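Local coordinates for succinate-semialdehyde dehydrogenase (Streptococcus pyogenes MGAS1882, PDB 4OGD), which probably catalyses the NADP+-dependent oxidation of succinic semialdehyde to succinate, at residues A[6-10]-A[293-297]; A[302-308]-A[340-344]; A[48-52]-A[142-148]. All coordinates share one frame. Residue numbers count along the deposited sequence, not the author numbering.

Contact 1: A[6-10]-A[293-297]; sequences IYPYT and GDPMD
This contact seats two tyrosines on an Asx turn that is combined with a type I beta turn. It joins the N-terminal strand 4-7 of the aldehyde dehydrogenase fold to the loop between helices 276-288 and 308-323. The sole CA register pair is Tyr9-Asp294, at 6.5 Å, and 219 Å² is buried with no direct hydrogen bond across. Along 6-10 the chain is extended at Ile6 (-123/112) and Tyr7 (-62/118), then folds tightly through Pro8 (-65/-13) and Tyr9 (-83/-32), so that Thr10 N donates to Tyr7 O at 3.2 Å. Tyr7, with chi1 t, sends its hydroxyl to the turn: Tyr7 OH lies 3.4 Å from Pro295 CG and 3.6 Å from Met296 CG. A water bridges the polar ends, 2.7 Å from Tyr7 OH and donating to Asp294 OD1 at 2.8 Å. Tyr9, also chi1 t, lays its ring face over the backbone of Asp294: Asp294 CA is 3.6 Å from the ring centroid and 16° off the normal, a CH-pi contact, while Pro295 CD makes a second, off-centre one at 4.2 Å. Gly293, at 157/-152, has angles at which a CB would collide with the preceding carbonyl O. Asp294 to Asp297 form the type I turn, with Pro295 (-66/-14) and Met296 (-80/-17) at its corners and Asp297 N bonded to Asp294 O at 2.9 Å. Asp294, chi1 t, closes the Asx turn by accepting Met296 N at OD1, 2.9 Å, 153°.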
ATOM      1  N   ILE A   6      25.249   0.387 -23.761  1.00 12.59           N
ATOM      2  CA  ILE A   6      26.435   1.190 -24.036  1.00 14.61           C
ATOM      3  C   ILE A   6      27.368   1.090 -22.841  1.00 13.35           C
ATOM      4  O   ILE A   6      27.053   1.586 -21.756  1.00 14.18           O
ATOM      5  CB  ILE A   6      26.076   2.662 -24.280  1.00 17.91           C
ATOM      6  CG1 ILE A   6      25.028   2.770 -25.386  1.00 20.93           C
ATOM      7  CG2 ILE A   6      27.325   3.473 -24.628  1.00 20.03           C
ATOM      8  CD1 ILE A   6      24.500   4.171 -25.592  1.00 24.25           C
ATOM      9  N   TYR A   7      28.517   0.448 -23.042  1.00 13.77           N
ATOM     10  CA  TYR A   7      29.455   0.167 -21.957  1.00 12.05           C
ATOM     11  C   TYR A   7      29.976   1.465 -21.341  1.00 13.47           C
ATOM     12  O   TYR A   7      30.617   2.259 -22.029  1.00 13.37           O
ATOM     13  CB  TYR A   7      30.627  -0.652 -22.508  1.00 11.57           C
ATOM     14  CG  TYR A   7      31.550  -1.267 -21.479  1.00 12.60           C
ATOM     15  CD1 TYR A   7      31.150  -1.447 -20.162  1.00 11.60           C
ATOM     16  CD2 TYR A   7      32.831  -1.675 -21.835  1.00 12.82           C
ATOM     17  CE1 TYR A   7      32.000  -2.015 -19.229  1.00 10.64           C
ATOM     18  CE2 TYR A   7      33.691  -2.243 -20.907  1.00 11.38           C
ATOM     19  CZ  TYR A   7      33.268  -2.414 -19.611  1.00 11.81           C
ATOM     20  OH  TYR A   7      34.115  -2.979 -18.696  1.00 10.98           O
ATOM     21  N   PRO A   8      29.696   1.696 -20.050  1.00 11.28           N
ATOM     22  CA  PRO A   8      30.140   2.950 -19.429  1.00 11.13           C
ATOM     23  C   PRO A   8      31.656   3.128 -19.336  1.00 13.38           C
ATOM     24  O   PRO A   8      32.101   4.230 -19.038  1.00 12.50           O
ATOM     25  CB  PRO A   8      29.527   2.871 -18.022  1.00 10.82           C
ATOM     26  CG  PRO A   8      28.314   2.042 -18.203  1.00 10.29           C
ATOM     27  CD  PRO A   8      28.742   0.972 -19.186  1.00  9.18           C
ATOM     28  N   TYR A   9      32.440   2.079 -19.557  1.00 12.81           N
ATOM     29  CA  TYR A   9      33.887   2.226 -19.464  1.00 12.85           C
ATOM     30  C   TYR A   9      34.473   2.771 -20.761  1.00 16.41           C
ATOM     31  O   TYR A   9      35.458   3.503 -20.735  1.00 15.27           O
ATOM     32  CB  TYR A   9      34.548   0.902 -19.083  1.00 12.30           C
ATOM     33  CG  TYR A   9      36.059   0.951 -19.026  1.00 14.70           C
ATOM     34  CD1 TYR A   9      36.712   1.925 -18.284  1.00 14.75           C
ATOM     35  CD2 TYR A   9      36.827   0.007 -19.693  1.00 14.46           C
ATOM     36  CE1 TYR A   9      38.093   1.977 -18.223  1.00 14.92           C
ATOM     37  CE2 TYR A   9      38.206   0.045 -19.636  1.00 14.17           C
ATOM     38  CZ  TYR A   9      38.833   1.033 -18.898  1.00 15.16           C
ATOM     39  OH  TYR A   9      40.210   1.082 -18.834  1.00 16.83           O
ATOM     40  N   THR A  10      33.849   2.429 -21.884  1.00 14.93           N
ATOM     41  CA  THR A  10      34.365   2.796 -23.201  1.00 14.96           C
ATOM     42  C   THR A  10      33.416   3.709 -23.967  1.00 24.70           C
ATOM     43  O   THR A  10      33.786   4.263 -25.006  1.00 22.79           O
ATOM     44  CB  THR A  10      34.624   1.550 -24.065  1.00 19.11           C
ATOM     45  OG1 THR A  10      33.384   0.866 -24.307  1.00 17.84           O
ATOM     46  CG2 THR A  10      35.612   0.612 -23.381  1.00 17.94           C
ATOM     47  N   GLY A 293      39.098   2.852 -12.967  1.00 13.05           N
ATOM     48  CA  GLY A 293      39.548   2.209 -14.185  1.00 14.72           C
ATOM     49  C   GLY A 293      38.583   1.158 -14.685  1.00 14.58           C
ATOM     50  O   GLY A 293      37.375   1.238 -14.447  1.00 14.41           O
ATOM     51  N   ASP A 294      39.137   0.179 -15.387  1.00 12.85           N
ATOM     52  CA  ASP A 294      38.385  -0.903 -16.015  1.00 13.91           C
ATOM     53  C   ASP A 294      37.603  -1.704 -14.968  1.00 12.21           C
ATOM     54  O   ASP A 294      38.202  -2.377 -14.145  1.00 11.85           O
ATOM     55  CB  ASP A 294      39.402  -1.806 -16.728  1.00 12.87           C
ATOM     56  CG  ASP A 294      38.765  -2.963 -17.463  1.00 16.07           C
ATOM     57  OD1 ASP A 294      37.532  -3.149 -17.372  1.00 12.06           O
ATOM     58  OD2 ASP A 294      39.520  -3.707 -18.134  1.00 18.59           O
ATOM     59  N   PRO A 295      36.257  -1.647 -14.997  1.00 13.14           N
ATOM     60  CA  PRO A 295      35.509  -2.381 -13.963  1.00 11.20           C
ATOM     61  C   PRO A 295      35.648  -3.909 -14.054  1.00 13.11           C
ATOM     62  O   PRO A 295      35.315  -4.600 -13.089  1.00 11.63           O
ATOM     63  CB  PRO A 295      34.053  -1.953 -14.203  1.00 10.66           C
ATOM     64  CG  PRO A 295      34.005  -1.580 -15.649  1.00  8.61           C
ATOM     65  CD  PRO A 295      35.360  -0.942 -15.932  1.00 11.37           C
ATOM     66  N   MET A 296      36.152  -4.429 -15.169  1.00  9.33           N
ATOM     67  CA  MET A 296      36.406  -5.866 -15.261  1.00 12.54           C
ATOM     68  C   MET A 296      37.710  -6.268 -14.574  1.00 14.13           C
ATOM     69  O   MET A 296      37.915  -7.442 -14.268  1.00 15.00           O
ATOM     70  CB  MET A 296      36.396  -6.344 -16.717  1.00 10.25           C
ATOM     71  CG  MET A 296      35.034  -6.264 -17.406  1.00 12.29           C
ATOM     72  SD  MET A 296      33.741  -7.317 -16.702  1.00 14.13           S
ATOM     73  CE  MET A 296      34.329  -8.938 -17.188  1.00 15.52           C
ATOM     74  N   ASP A 297      38.581  -5.292 -14.321  1.00 11.83           N
ATOM     75  CA  ASP A 297      39.892  -5.540 -13.725  1.00 14.13           C
ATOM     76  C   ASP A 297      39.745  -5.686 -12.217  1.00 13.49           C
ATOM     77  O   ASP A 297      39.194  -4.802 -11.566  1.00 13.30           O
ATOM     78  CB  ASP A 297      40.810  -4.353 -14.043  1.00 13.09           C
ATOM     79  CG  ASP A 297      42.278  -4.606 -13.704  1.00 19.69           C
ATOM     80  OD1 ASP A 297      42.591  -5.299 -12.711  1.00 18.47           O
ATOM     81  OD2 ASP A 297      43.131  -4.080 -14.449  1.00 20.65           O
TER
HETATM   82  O   HOH W   1      36.365  -3.975 -19.753  1.00 14.82           O

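Contact 2: A[302-308]-A[340-344]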
ATOM      1  N   LEU A 302      37.081   1.629  -8.162  1.00 10.07           N
ATOM      2  CA  LEU A 302      36.062   2.642  -8.443  1.00 10.18           C
ATOM      3  C   LEU A 302      35.610   2.551  -9.898  1.00 10.87           C
ATOM      4  O   LEU A 302      36.413   2.723 -10.821  1.00 11.35           O
ATOM      5  CB  LEU A 302      36.560   4.058  -8.122  1.00 11.21           C
ATOM      6  CG  LEU A 302      35.473   5.128  -8.274  1.00 13.35           C
ATOM      7  CD1 LEU A 302      34.404   4.975  -7.195  1.00 14.36           C
ATOM      8  CD2 LEU A 302      36.069   6.519  -8.237  1.00 15.06           C
ATOM      9  N   ALA A 303      34.322   2.278 -10.095  1.00  9.49           N
ATOM     10  CA  ALA A 303      33.735   2.125 -11.421  1.00  9.71           C
ATOM     11  C   ALA A 303      33.377   3.478 -12.031  1.00 10.90           C
ATOM     12  O   ALA A 303      33.239   4.469 -11.310  1.00 11.04           O
ATOM     13  CB  ALA A 303      32.480   1.234 -11.331  1.00  9.61           C
ATOM     14  N   PRO A 304      33.245   3.532 -13.367  1.00 10.50           N
ATOM     15  CA  PRO A 304      32.663   4.731 -13.975  1.00 10.33           C
ATOM     16  C   PRO A 304      31.182   4.776 -13.624  1.00 11.27           C
ATOM     17  O   PRO A 304      30.609   3.722 -13.320  1.00 10.56           O
ATOM     18  CB  PRO A 304      32.824   4.473 -15.472  1.00 11.46           C
ATOM     19  CG  PRO A 304      32.786   2.967 -15.591  1.00 10.31           C
ATOM     20  CD  PRO A 304      33.480   2.459 -14.357  1.00 10.02           C
ATOM     21  N   LEU A 305      30.569   5.954 -13.669  1.00 10.52           N
ATOM     22  CA  LEU A 305      29.125   6.044 -13.462  1.00 10.52           C
ATOM     23  C   LEU A 305      28.383   5.425 -14.646  1.00 11.18           C
ATOM     24  O   LEU A 305      28.980   5.151 -15.692  1.00 11.25           O
ATOM     25  CB  LEU A 305      28.684   7.489 -13.224  1.00 10.08           C
ATOM     26  CG  LEU A 305      29.338   8.232 -12.055  1.00 14.59           C
ATOM     27  CD1 LEU A 305      28.568   9.518 -11.740  1.00 12.68           C
ATOM     28  CD2 LEU A 305      29.440   7.359 -10.822  1.00 14.26           C
ATOM     29  N   SER A 306      27.077   5.228 -14.495  1.00 11.78           N
ATOM     30  CA  SER A 306      26.314   4.400 -15.429  1.00 11.46           C
ATOM     31  C   SER A 306      25.982   5.026 -16.784  1.00 11.29           C
ATOM     32  O   SER A 306      25.609   4.307 -17.716  1.00 12.02           O
ATOM     33  CB  SER A 306      25.019   3.928 -14.768  1.00  9.77           C
ATOM     34  OG  SER A 306      24.178   5.035 -14.506  1.00 10.81           O
ATOM     35  N   SER A 307      26.096   6.348 -16.904  1.00 11.45           N
ATOM     36  CA  SER A 307      25.819   7.012 -18.178  1.00 12.12           C
ATOM     37  C   SER A 307      26.495   8.374 -18.232  1.00 12.94           C
ATOM     38  O   SER A 307      26.945   8.890 -17.216  1.00 11.75           O
ATOM     39  CB  SER A 307      24.310   7.174 -18.399  1.00 13.62           C
ATOM     40  OG  SER A 307      23.763   8.156 -17.525  1.00 12.43           O
ATOM     41  N   ALA A 308      26.555   8.964 -19.421  1.00 13.46           N
ATOM     42  CA  ALA A 308      27.118  10.301 -19.555  1.00 15.27           C
ATOM     43  C   ALA A 308      26.266  11.307 -18.790  1.00 14.27           C
ATOM     44  O   ALA A 308      26.798  12.220 -18.155  1.00 15.75           O
ATOM     45  CB  ALA A 308      27.216  10.689 -21.019  1.00 14.52           C
ATOM     46  N   HIS A 340      32.552   7.172 -18.162  1.00 12.23           N
ATOM     47  CA  HIS A 340      31.833   8.193 -17.399  1.00 11.81           C
ATOM     48  C   HIS A 340      32.337   8.350 -15.964  1.00 13.30           C
ATOM     49  O   HIS A 340      31.566   8.255 -15.006  1.00 11.66           O
ATOM     50  CB  HIS A 340      30.337   7.884 -17.412  1.00 10.88           C
ATOM     51  CG  HIS A 340      29.817   7.525 -18.768  1.00 13.48           C
ATOM     52  ND1 HIS A 340      29.959   8.355 -19.861  1.00 12.67           N
ATOM     53  CD2 HIS A 340      29.176   6.420 -19.214  1.00 13.14           C
ATOM     54  CE1 HIS A 340      29.418   7.778 -20.920  1.00 15.37           C
ATOM     55  NE2 HIS A 340      28.936   6.604 -20.554  1.00 15.81           N
ATOM     56  N   PHE A 341      33.630   8.623 -15.814  1.00 12.66           N
ATOM     57  CA  PHE A 341      34.257   8.671 -14.492  1.00 12.69           C
ATOM     58  C   PHE A 341      34.088   9.992 -13.734  1.00 12.39           C
ATOM     59  O   PHE A 341      34.216  11.082 -14.304  1.00 13.81           O
ATOM     60  CB  PHE A 341      35.750   8.350 -14.602  1.00 12.46           C
ATOM     61  CG  PHE A 341      36.041   6.899 -14.880  1.00 11.80           C
ATOM     62  CD1 PHE A 341      36.026   5.974 -13.851  1.00 10.99           C
ATOM     63  CD2 PHE A 341      36.337   6.469 -16.164  1.00 12.97           C
ATOM     64  CE1 PHE A 341      36.293   4.641 -14.090  1.00  9.85           C
ATOM     65  CE2 PHE A 341      36.605   5.131 -16.421  1.00 15.65           C
ATOM     66  CZ  PHE A 341      36.584   4.214 -15.377  1.00 10.93           C
ATOM     67  N   VAL A 342      33.817   9.873 -12.438  1.00 11.85           N
ATOM     68  CA  VAL A 342      33.822  10.999 -11.509  1.00 12.37           C
ATOM     69  C   VAL A 342      34.739  10.613 -10.354  1.00 12.00           C
ATOM     70  O   VAL A 342      34.602   9.529  -9.782  1.00 13.35           O
ATOM     71  CB  VAL A 342      32.390  11.297 -10.983  1.00 13.03           C
ATOM     72  CG1 VAL A 342      32.410  12.376  -9.892  1.00 12.27           C
ATOM     73  CG2 VAL A 342      31.478  11.710 -12.130  1.00 14.02           C
ATOM     74  N   MET A 343      35.703  11.464 -10.013  1.00 13.91           N
ATOM     75  CA  MET A 343      36.603  11.106  -8.918  1.00 14.12           C
ATOM     76  C   MET A 343      35.914  11.297  -7.574  1.00 12.32           C
ATOM     77  O   MET A 343      35.018  12.138  -7.451  1.00 13.11           O
ATOM     78  CB  MET A 343      37.920  11.894  -8.974  1.00 17.34           C
ATOM     79  CG  MET A 343      37.916  13.222  -8.249  1.00 17.62           C
ATOM     80  SD  MET A 343      39.582  13.936  -8.192  1.00 18.63           S
ATOM     81  CE  MET A 343      40.287  13.070  -6.798  1.00 18.39           C
ATOM     82  N   PRO A 344      36.305  10.497  -6.573  1.00 11.82           N
ATOM     83  CA  PRO A 344      35.773  10.669  -5.218  1.00 12.13           C
ATOM     84  C   PRO A 344      35.997  12.106  -4.768  1.00 15.10           C
ATOM     85  O   PRO A 344      37.099  12.638  -4.902  1.00 12.01           O
ATOM     86  CB  PRO A 344      36.614   9.701  -4.390  1.00 13.26           C
ATOM     87  CG  PRO A 344      37.019   8.642  -5.371  1.00 14.43           C
ATOM     88  CD  PRO A 344      37.276   9.392  -6.643  1.00 12.20           C
TER
HETATM   89  O   HOH W   2      33.578   7.269 -11.366  1.00 13.20           O
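Two irregular, largely extended segments pass each other with end-to-end directions 136° apart and bury 487 Å². They come closest at Pro304-Phe341, whose CA atoms are 4.3 Å apart, and spread to 8.5 Å at Leu302-Met343. At the narrow point the Phe341 CA-to-CB bond points away, yet the ring swings back as a lid over the proline: Pro304 CB sits 3.7 Å from the ring centroid, only 9° off its normal, and Leu302 O lies at the ring's edge. The imidazole of His340 fills the hollow in the bend where 302-308 turns into the helix; Ser307 C, 3.5 Å from His340 CD2, lies over one face, as does Ala308 N. Toward the diverging end Leu302 CD2 meets Pro344 CD at 3.5 Å. Separately, Leu305 CD1 touches Val342 CG2 at 3.7 Å. The gap left by the divergence is filled by a water that donates to Ala303 O and accepts from Val342 N, both at 2.8 Å. One direct bond, Leu305 N to His340 O (2.8 Å, 150°), pins the backbones together. The two loops thus pack side by side where Ser307, with OG bonded to Ala310 N, N-caps helix 308-323. They tie the lead-in to that helix to the lead-in to strand 345-348, next to the outermost strand 327-330 of the mixed sheet.

Contact 3: A[48-52]-A[142-148]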
ATOM      1  N   ARG A  48       6.543 -24.316  -9.072  1.00 11.93           N
ATOM      2  CA  ARG A  48       7.143 -22.986  -8.993  1.00  8.66           C
ATOM      3  C   ARG A  48       8.270 -22.950  -7.964  1.00 10.42           C
ATOM      4  O   ARG A  48       9.286 -22.296  -8.184  1.00  9.85           O
ATOM      5  CB  ARG A  48       6.096 -21.895  -8.723  1.00  8.33           C
ATOM      6  CG  ARG A  48       5.103 -21.730  -9.859  1.00  9.56           C
ATOM      7  CD  ARG A  48       4.285 -20.430  -9.756  1.00  8.13           C
ATOM      8  NE  ARG A  48       3.644 -20.274  -8.456  1.00  8.76           N
ATOM      9  CZ  ARG A  48       2.468 -20.808  -8.141  1.00  8.80           C
ATOM     10  NH1 ARG A  48       1.804 -21.544  -9.035  1.00  9.98           N
ATOM     11  NH2 ARG A  48       1.962 -20.622  -6.929  1.00  8.70           N
ATOM     12  N   LYS A  49       8.110 -23.663  -6.852  1.00  8.69           N
ATOM     13  CA  LYS A  49       9.186 -23.728  -5.864  1.00  9.00           C
ATOM     14  C   LYS A  49      10.440 -24.334  -6.479  1.00  9.72           C
ATOM     15  O   LYS A  49      11.541 -23.813  -6.308  1.00 10.17           O
ATOM     16  CB  LYS A  49       8.761 -24.533  -4.629  1.00 10.15           C
ATOM     17  CG  LYS A  49       7.792 -23.776  -3.725  1.00 10.13           C
ATOM     18  CD  LYS A  49       7.035 -24.709  -2.798  1.00 12.82           C
ATOM     19  CE  LYS A  49       7.967 -25.491  -1.894  1.00 16.83           C
ATOM     20  NZ  LYS A  49       7.199 -26.322  -0.912  1.00 18.51           N
ATOM     21  N   ALA A  50      10.269 -25.439  -7.197  1.00 11.41           N
ATOM     22  CA  ALA A  50      11.401 -26.105  -7.830  1.00 10.25           C
ATOM     23  C   ALA A  50      12.026 -25.224  -8.904  1.00 10.88           C
ATOM     24  O   ALA A  50      13.248 -25.181  -9.051  1.00 11.60           O
ATOM     25  CB  ALA A  50      10.964 -27.436  -8.430  1.00 12.64           C
ATOM     26  N   GLN A  51      11.185 -24.544  -9.673  1.00 10.11           N
ATOM     27  CA  GLN A  51      11.675 -23.665 -10.728  1.00  8.77           C
ATOM     28  C   GLN A  51      12.464 -22.486 -10.162  1.00 11.35           C
ATOM     29  O   GLN A  51      13.475 -22.084 -10.731  1.00  8.79           O
ATOM     30  CB  GLN A  51      10.508 -23.188 -11.599  1.00 10.96           C
ATOM     31  CG  GLN A  51       9.935 -24.295 -12.491  1.00 10.81           C
ATOM     32  CD  GLN A  51       8.489 -24.063 -12.858  1.00 10.99           C
ATOM     33  OE1 GLN A  51       7.946 -22.987 -12.624  1.00 10.66           O
ATOM     34  NE2 GLN A  51       7.846 -25.082 -13.432  1.00 13.13           N
ATOM     35  N   LEU A  52      12.012 -21.937  -9.039  1.00  9.73           N
ATOM     36  CA  LEU A  52      12.740 -20.839  -8.399  1.00  8.50           C
ATOM     37  C   LEU A  52      14.089 -21.294  -7.828  1.00  9.00           C
ATOM     38  O   LEU A  52      15.088 -20.586  -7.928  1.00  8.67           O
ATOM     39  CB  LEU A  52      11.875 -20.164  -7.321  1.00  8.54           C
ATOM     40  CG  LEU A  52      12.414 -18.856  -6.743  1.00  7.82           C
ATOM     41  CD1 LEU A  52      12.695 -17.831  -7.842  1.00  7.18           C
ATOM     42  CD2 LEU A  52      11.432 -18.296  -5.715  1.00  6.22           C
ATOM     43  N   PHE A 142      10.377 -10.401  -8.125  1.00  6.67           N
ATOM     44  CA  PHE A 142      10.011 -11.602  -8.866  1.00  5.30           C
ATOM     45  C   PHE A 142       9.858 -12.817  -7.945  1.00  5.95           C
ATOM     46  O   PHE A 142       8.881 -13.563  -8.064  1.00  6.70           O
ATOM     47  CB  PHE A 142      11.019 -11.910  -9.979  1.00  5.91           C
ATOM     48  CG  PHE A 142      10.806 -13.255 -10.606  1.00  6.95           C
ATOM     49  CD1 PHE A 142       9.708 -13.479 -11.426  1.00  8.21           C
ATOM     50  CD2 PHE A 142      11.676 -14.304 -10.344  1.00  6.41           C
ATOM     51  CE1 PHE A 142       9.487 -14.732 -11.993  1.00  9.33           C
ATOM     52  CE2 PHE A 142      11.452 -15.561 -10.901  1.00  7.12           C
ATOM     53  CZ  PHE A 142      10.369 -15.767 -11.723  1.00  8.56           C
ATOM     54  N   ALA A 143      10.820 -13.033  -7.050  1.00  8.01           N
ATOM     55  CA  ALA A 143      10.795 -14.238  -6.213  1.00  6.95           C
ATOM     56  C   ALA A 143       9.489 -14.392  -5.415  1.00  8.13           C
ATOM     57  O   ALA A 143       8.829 -15.431  -5.516  1.00  8.40           O
ATOM     58  CB  ALA A 143      12.029 -14.322  -5.295  1.00  7.30           C
ATOM     59  N   PRO A 144       9.092 -13.361  -4.639  1.00  7.39           N
ATOM     60  CA  PRO A 144       7.847 -13.566  -3.884  1.00  7.22           C
ATOM     61  C   PRO A 144       6.586 -13.614  -4.753  1.00  6.78           C
ATOM     62  O   PRO A 144       5.679 -14.400  -4.481  1.00  7.72           O
ATOM     63  CB  PRO A 144       7.807 -12.356  -2.938  1.00  7.69           C
ATOM     64  CG  PRO A 144       8.618 -11.308  -3.642  1.00  6.04           C
ATOM     65  CD  PRO A 144       9.733 -12.074  -4.298  1.00  7.47           C
ATOM     66  N   ASN A 145       6.512 -12.793  -5.792  1.00  6.53           N
ATOM     67  CA  ASN A 145       5.335 -12.834  -6.643  1.00  6.88           C
ATOM     68  C   ASN A 145       5.197 -14.140  -7.423  1.00  6.64           C
ATOM     69  O   ASN A 145       4.093 -14.653  -7.597  1.00  7.77           O
ATOM     70  CB  ASN A 145       5.275 -11.605  -7.557  1.00  7.91           C
ATOM     71  CG  ASN A 145       4.835 -10.356  -6.801  1.00  7.90           C
ATOM     72  OD1 ASN A 145       3.675 -10.240  -6.406  1.00  8.91           O
ATOM     73  ND2 ASN A 145       5.764  -9.428  -6.583  1.00  8.56           N
ATOM     74  N   PHE A 146       6.320 -14.685  -7.874  1.00  7.14           N
ATOM     75  CA  PHE A 146       6.303 -15.957  -8.582  1.00  7.04           C
ATOM     76  C   PHE A 146       5.786 -17.057  -7.657  1.00  7.94           C
ATOM     77  O   PHE A 146       4.950 -17.882  -8.052  1.00  7.82           O
ATOM     78  CB  PHE A 146       7.709 -16.272  -9.079  1.00  5.98           C
ATOM     79  CG  PHE A 146       7.821 -17.568  -9.837  1.00  8.17           C
ATOM     80  CD1 PHE A 146       7.085 -17.781 -10.995  1.00  7.88           C
ATOM     81  CD2 PHE A 146       8.694 -18.557  -9.403  1.00  8.70           C
ATOM     82  CE1 PHE A 146       7.202 -18.971 -11.699  1.00 10.47           C
ATOM     83  CE2 PHE A 146       8.818 -19.749 -10.101  1.00 10.09           C
ATOM     84  CZ  PHE A 146       8.067 -19.954 -11.249  1.00  8.67           C
ATOM     85  N   ILE A 147       6.264 -17.060  -6.416  1.00  7.58           N
ATOM     86  CA  ILE A 147       5.811 -18.045  -5.438  1.00  5.92           C
ATOM     87  C   ILE A 147       4.286 -17.990  -5.179  1.00  7.81           C
ATOM     88  O   ILE A 147       3.615 -19.023  -5.217  1.00  8.61           O
ATOM     89  CB  ILE A 147       6.617 -17.952  -4.124  1.00  7.01           C
ATOM     90  CG1 ILE A 147       8.054 -18.437  -4.356  1.00  8.28           C
ATOM     91  CG2 ILE A 147       5.949 -18.761  -3.025  1.00  8.47           C
ATOM     92  CD1 ILE A 147       8.141 -19.873  -4.887  1.00  8.42           C
ATOM     93  N   VAL A 148       3.735 -16.802  -4.934  1.00  8.20           N
ATOM     94  CA  VAL A 148       2.288 -16.716  -4.683  1.00  8.88           C
ATOM     95  C   VAL A 148       1.470 -17.015  -5.943  1.00  8.06           C
ATOM     96  O   VAL A 148       0.327 -17.482  -5.861  1.00 10.00           O
ATOM     97  CB  VAL A 148       1.850 -15.371  -4.055  1.00 11.94           C
ATOM     98  CG1 VAL A 148       1.776 -14.278  -5.102  1.00 11.42           C
ATOM     99  CG2 VAL A 148       0.481 -15.526  -3.388  1.00 13.13           C
TER
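The short helical pieces 48-52 and 142-148 run nearly antiparallel, their directions 155° apart and their axes 9.6 Å apart at closest approach. CA pairs Arg48-Ile147 (6.2 Å) and Leu52-Ala143 (7.2 Å) set the register. Helix 142-148 is kinked at Pro144, whose N has no bond to the preceding turn. Leu52 is the apolar centre, a knob in the hole formed by Phe142, Ala143, Phe146 and Ile147. Its CD2 comes 3.6 Å from Ile147 CG1 and 4.0 Å from Ala143 CB, while Leu52 CD1 is 4.0 Å from Phe142 CE2. One turn back, the Phe146 ring is covered by Arg48 CB, 4.1 Å from the centroid and 27° off the normal, a CH-pi contact; Gln51 OE1 lies near the ring plane, 3.3 Å from Phe146 CZ. Beyond this aliphatic part, Arg48 turns its guanidinium edge-on to carbonyls in the last turn of helix 136-148. Arg48 NH2 donates to Ile147 O (2.9 Å, 170°), and Arg48 NE adds weak bonds to Phe146 O (2.8 Å, 125°) and Ile147 O (3.5 Å). Helix 78-103 packs beside both, meeting Leu52 through Ala92 and Ile147 through Ala99. Helix 136-148 connects the parallel, adjacent strands 124-128 and 152-155, the beta-alpha-beta crossover of the Rossmann-type domain. In this contact the guanidinium takes backbone oxygens, with no acidic side chain from either segment; outside the two segments Trp39 makes a cation-pi contact with Arg48. A positive charge at the carbonyl-rich C-terminal end of a helix is electrostatically favourable, so one arginine joins apolar packing to a polar helix end.

Contacts 1 and 2 form one continuous patch, with centres 9 Å apart. Pro8 O and His340 N, 3.1 Å apart, make a probable hydrogen bond; Pro8 CB packs on Leu305 O at 3.3 Å, and Gly293 O on Phe341 CZ at 3.2 Å. Contact 3 lies remote, its centre 34 Å from contact 1 and 35 Å from contact 2, with nearest atoms about 23 and 22 Å away, although in sequence it is nested within the loop contact 1 closes. It belongs to the Rossmann-type region. A loop that in aldehyde dehydrogenases generally carries the nucleophilic cysteine lies before strand 268-272, and Ser306 N of contact 2 bonds to Gln261 OE1 in it.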